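Local coordinates for magnetosome protein MamA (Magnetospirillum gryphiswaldense, PDB 3AS8) that probably acts as a tetratricopeptide-repeat scaffold at the magnetosome, recognising other copies of itself to build a larger protein complex, at residues D5-Q8 / V9-D13. Residues are numbered along the deposited sequence; the frame is centred on the assembly and turned at random.
Sequences DIRQ and VYYRD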
ATOM      1  N   ASP A   5      -7.655 -25.643 -22.760  1.00 57.38           N
ATOM      2  CA  ASP A   5      -7.594 -24.177 -22.914  1.00 55.04           C
ATOM      3  C   ASP A   5      -8.939 -23.485 -22.692  1.00 49.81           C
ATOM      4  O   ASP A   5      -9.005 -22.556 -21.896  1.00 46.72           O
ATOM      5  CB  ASP A   5      -7.056 -23.765 -24.280  1.00 59.97           C
ATOM      6  CG  ASP A   5      -6.501 -22.357 -24.261  1.00 62.35           C
ATOM      7  OD1 ASP A   5      -5.308 -22.208 -23.862  1.00 70.02           O
ATOM      8  OD2 ASP A   5      -7.255 -21.428 -24.633  1.00 60.71           O
ATOM      9  N   ILE A   6      -9.977 -23.901 -23.419  1.00 48.94           N
ATOM     10  CA  ILE A   6     -11.349 -23.422 -23.129  1.00 46.95           C
ATOM     11  C   ILE A   6     -11.624 -23.384 -21.560  1.00 42.07           C
ATOM     12  O   ILE A   6     -12.184 -22.393 -21.000  1.00 37.38           O
ATOM     13  CB  ILE A   6     -12.364 -24.227 -24.004  1.00 51.98           C
ATOM     14  CG1 ILE A   6     -13.805 -23.712 -23.918  1.00 53.96           C
ATOM     15  CG2 ILE A   6     -12.286 -25.707 -23.700  1.00 57.65           C
ATOM     16  CD1 ILE A   6     -14.619 -23.890 -25.256  1.00 58.42           C
ATOM     17  N   ARG A   7     -11.212 -24.418 -20.842  1.00 39.80           N
ATOM     18  CA  ARG A   7     -11.517 -24.435 -19.406  1.00 39.09           C
ATOM     19  C   ARG A   7     -10.698 -23.367 -18.653  1.00 36.78           C
ATOM     20  O   ARG A   7     -11.237 -22.634 -17.809  1.00 37.96           O
ATOM     21  CB  ARG A   7     -11.239 -25.806 -18.802  1.00 40.69           C
ATOM     22  CG  ARG A   7     -11.612 -25.948 -17.324  1.00 39.29           C
ATOM     23  CD  ARG A   7     -10.893 -27.168 -16.706  1.00 44.64           C
ATOM     24  NE  ARG A   7      -9.470 -26.905 -16.588  1.00 42.08           N
ATOM     25  CZ  ARG A   7      -8.928 -26.276 -15.551  1.00 44.22           C
ATOM     26  NH1 ARG A   7      -9.659 -25.939 -14.516  1.00 43.49           N
ATOM     27  NH2 ARG A   7      -7.643 -26.011 -15.560  1.00 47.42           N
ATOM     28  N   GLN A   8      -9.419 -23.303 -18.936  1.00 37.70           N
ATOM     29  CA  GLN A   8      -8.531 -22.310 -18.305  1.00 39.70           C
ATOM     30  C   GLN A   8      -9.133 -20.905 -18.531  1.00 39.55           C
ATOM     31  O   GLN A   8      -9.287 -20.126 -17.602  1.00 39.10           O
ATOM     32  CB  GLN A   8      -7.138 -22.401 -18.887  1.00 43.27           C
ATOM     33  CG  GLN A   8      -6.176 -23.404 -18.184  1.00 49.75           C
ATOM     34  CD  GLN A   8      -4.894 -23.711 -18.967  1.00 56.01           C
ATOM     35  OE1 GLN A   8      -3.928 -24.205 -18.404  1.00 63.52           O
ATOM     36  NE2 GLN A   8      -4.890 -23.444 -20.268  1.00 60.61           N
ATOM     37  N   VAL A   9      -9.526 -20.611 -19.772  1.00 24.33           N
ATOM     38  CA  VAL A   9      -9.877 -19.232 -20.162  1.00 25.58           C
ATOM     39  C   VAL A   9     -11.206 -18.894 -19.554  1.00 23.86           C
ATOM     40  O   VAL A   9     -11.449 -17.739 -19.163  1.00 24.89           O
ATOM     41  CB  VAL A   9      -9.793 -18.994 -21.698  1.00 26.86           C
ATOM     42  CG1 VAL A   9      -9.986 -17.487 -22.036  1.00 30.09           C
ATOM     43  CG2 VAL A   9      -8.474 -19.438 -22.212  1.00 33.81           C
ATOM     44  N   TYR A  10     -12.058 -19.891 -19.384  1.00 21.21           N
ATOM     45  CA  TYR A  10     -13.305 -19.681 -18.684  1.00 20.26           C
ATOM     46  C   TYR A  10     -13.087 -19.164 -17.218  1.00 18.34           C
ATOM     47  O   TYR A  10     -13.733 -18.209 -16.769  1.00 19.16           O
ATOM     48  CB  TYR A  10     -14.176 -20.970 -18.694  1.00 20.10           C
ATOM     49  CG  TYR A  10     -15.492 -20.864 -17.935  1.00 18.62           C
ATOM     50  CD1 TYR A  10     -16.625 -20.298 -18.526  1.00 24.79           C
ATOM     51  CD2 TYR A  10     -15.631 -21.375 -16.661  1.00 20.67           C
ATOM     52  CE1 TYR A  10     -17.799 -20.210 -17.850  1.00 28.63           C
ATOM     53  CE2 TYR A  10     -16.790 -21.309 -15.994  1.00 21.72           C
ATOM     54  CZ  TYR A  10     -17.877 -20.721 -16.574  1.00 26.47           C
ATOM     55  OH  TYR A  10     -19.055 -20.654 -15.892  1.00 33.81           O
ATOM     56  N   TYR A  11     -12.222 -19.841 -16.477  1.00 19.35           N
ATOM     57  CA  TYR A  11     -12.050 -19.563 -15.018  1.00 19.94           C
ATOM     58  C   TYR A  11     -11.211 -18.282 -14.884  1.00 21.06           C
ATOM     59  O   TYR A  11     -11.470 -17.473 -14.035  1.00 20.71           O
ATOM     60  CB  TYR A  11     -11.405 -20.779 -14.271  1.00 20.23           C
ATOM     61  CG  TYR A  11     -12.407 -21.930 -14.150  1.00 21.25           C
ATOM     62  CD1 TYR A  11     -13.517 -21.830 -13.341  1.00 23.81           C
ATOM     63  CD2 TYR A  11     -12.274 -23.084 -14.941  1.00 22.07           C
ATOM     64  CE1 TYR A  11     -14.478 -22.890 -13.246  1.00 25.64           C
ATOM     65  CE2 TYR A  11     -13.216 -24.072 -14.915  1.00 22.15           C
ATOM     66  CZ  TYR A  11     -14.322 -23.994 -14.048  1.00 27.33           C
ATOM     67  OH  TYR A  11     -15.263 -25.045 -14.027  1.00 31.81           O
ATOM     68  N   ARG A  12     -10.285 -18.067 -15.828  1.00 20.84           N
ATOM     69  CA  ARG A  12      -9.449 -16.846 -15.829  1.00 22.65           C
ATOM     70  C   ARG A  12     -10.272 -15.628 -16.013  1.00 22.00           C
ATOM     71  O   ARG A  12     -10.206 -14.732 -15.212  1.00 22.04           O
ATOM     72  CB  ARG A  12      -8.376 -16.929 -16.888  1.00 22.72           C
ATOM     73  CG  ARG A  12      -7.435 -15.709 -16.960  1.00 27.70           C
ATOM     74  CD  ARG A  12      -6.453 -15.884 -18.180  1.00 29.27           C
ATOM     75  NE  ARG A  12      -5.308 -15.005 -18.013  1.00 33.55           N
ATOM     76  CZ  ARG A  12      -5.349 -13.686 -18.208  1.00 38.11           C
ATOM     77  NH1 ARG A  12      -6.481 -13.089 -18.613  1.00 38.17           N
ATOM     78  NH2 ARG A  12      -4.254 -12.961 -18.021  1.00 38.57           N
ATOM     79  N   ASP A  13     -11.065 -15.592 -17.069  1.00 22.87           N
ATOM     80  CA  ASP A  13     -11.863 -14.444 -17.384  1.00 23.71           C
ATOM     81  C   ASP A  13     -12.876 -14.171 -16.277  1.00 22.51           C
ATOM     82  O   ASP A  13     -13.062 -13.004 -15.873  1.00 21.27           O
ATOM     83  CB  ASP A  13     -12.717 -14.639 -18.682  1.00 24.68           C
ATOM     84  CG  ASP A  13     -11.878 -14.646 -19.992  1.00 31.75           C
ATOM     85  OD1 ASP A  13     -10.628 -14.440 -19.929  1.00 37.69           O
ATOM     86  OD2 ASP A  13     -12.525 -14.890 -21.087  1.00 42.93           O
TER
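Arg-7 and Tyr-11 carry the side-chain contact near the start of helix 5-20, the N-terminal helix of this all-helical tetratricopeptide-repeat protein. One turn apart, their side chains slant across each other: CG of Arg-7 lies in the plane of the phenol ring, at its edge, 3.4 Å from Tyr-11 CE2. The Arg-7 chain starts with CG anti to the backbone N (chi1 -176°) and bends at chi3, which turns the guanidinium back beside the ring and leaves NH1 3.9 Å from Tyr-11 CD2. The guanidinium and ring planes are inclined by 36°, and the guanidinium meets the ring obliquely. The charged end is held by other residues, NE in a salt bridge with Asp-4 and NH1 on the carbonyl of Gln-33, a loop residue that the Tyr-11 side chain also touches. One face of the Tyr-11 ring is taken by its neighbour Tyr-10, whose CD2 sits 3.7 Å above the plane over the ring centre, while CE1 of Tyr-11 meets the Tyr-10 ring at its edge. Aliphatic carbon at the edge and an aromatic C-H over the face thus border the phenol on two sides.

Farther round the helix, Val-9 leans against Asp-5. With CG1 opposite the backbone N, CG2 is directed back to the first turn, where it lies against both the carbonyl O (3.2 Å) and OD2 (3.4 Å) of Asp-5. Beneath these side chains run successive i to i+4 backbone bonds, from Val-9 N to Asp-5 O through Arg-12 N to Gln-8 O. Arg-12 touches helix 42-54, and its NE forms a salt bridge with OD2 of Asp-41, just before that helix. The carbonyl of Arg-7 meets Tyr-11 twice: it accepts the backbone N-H, and its O lies 3.1 Å from Tyr-11 CD2.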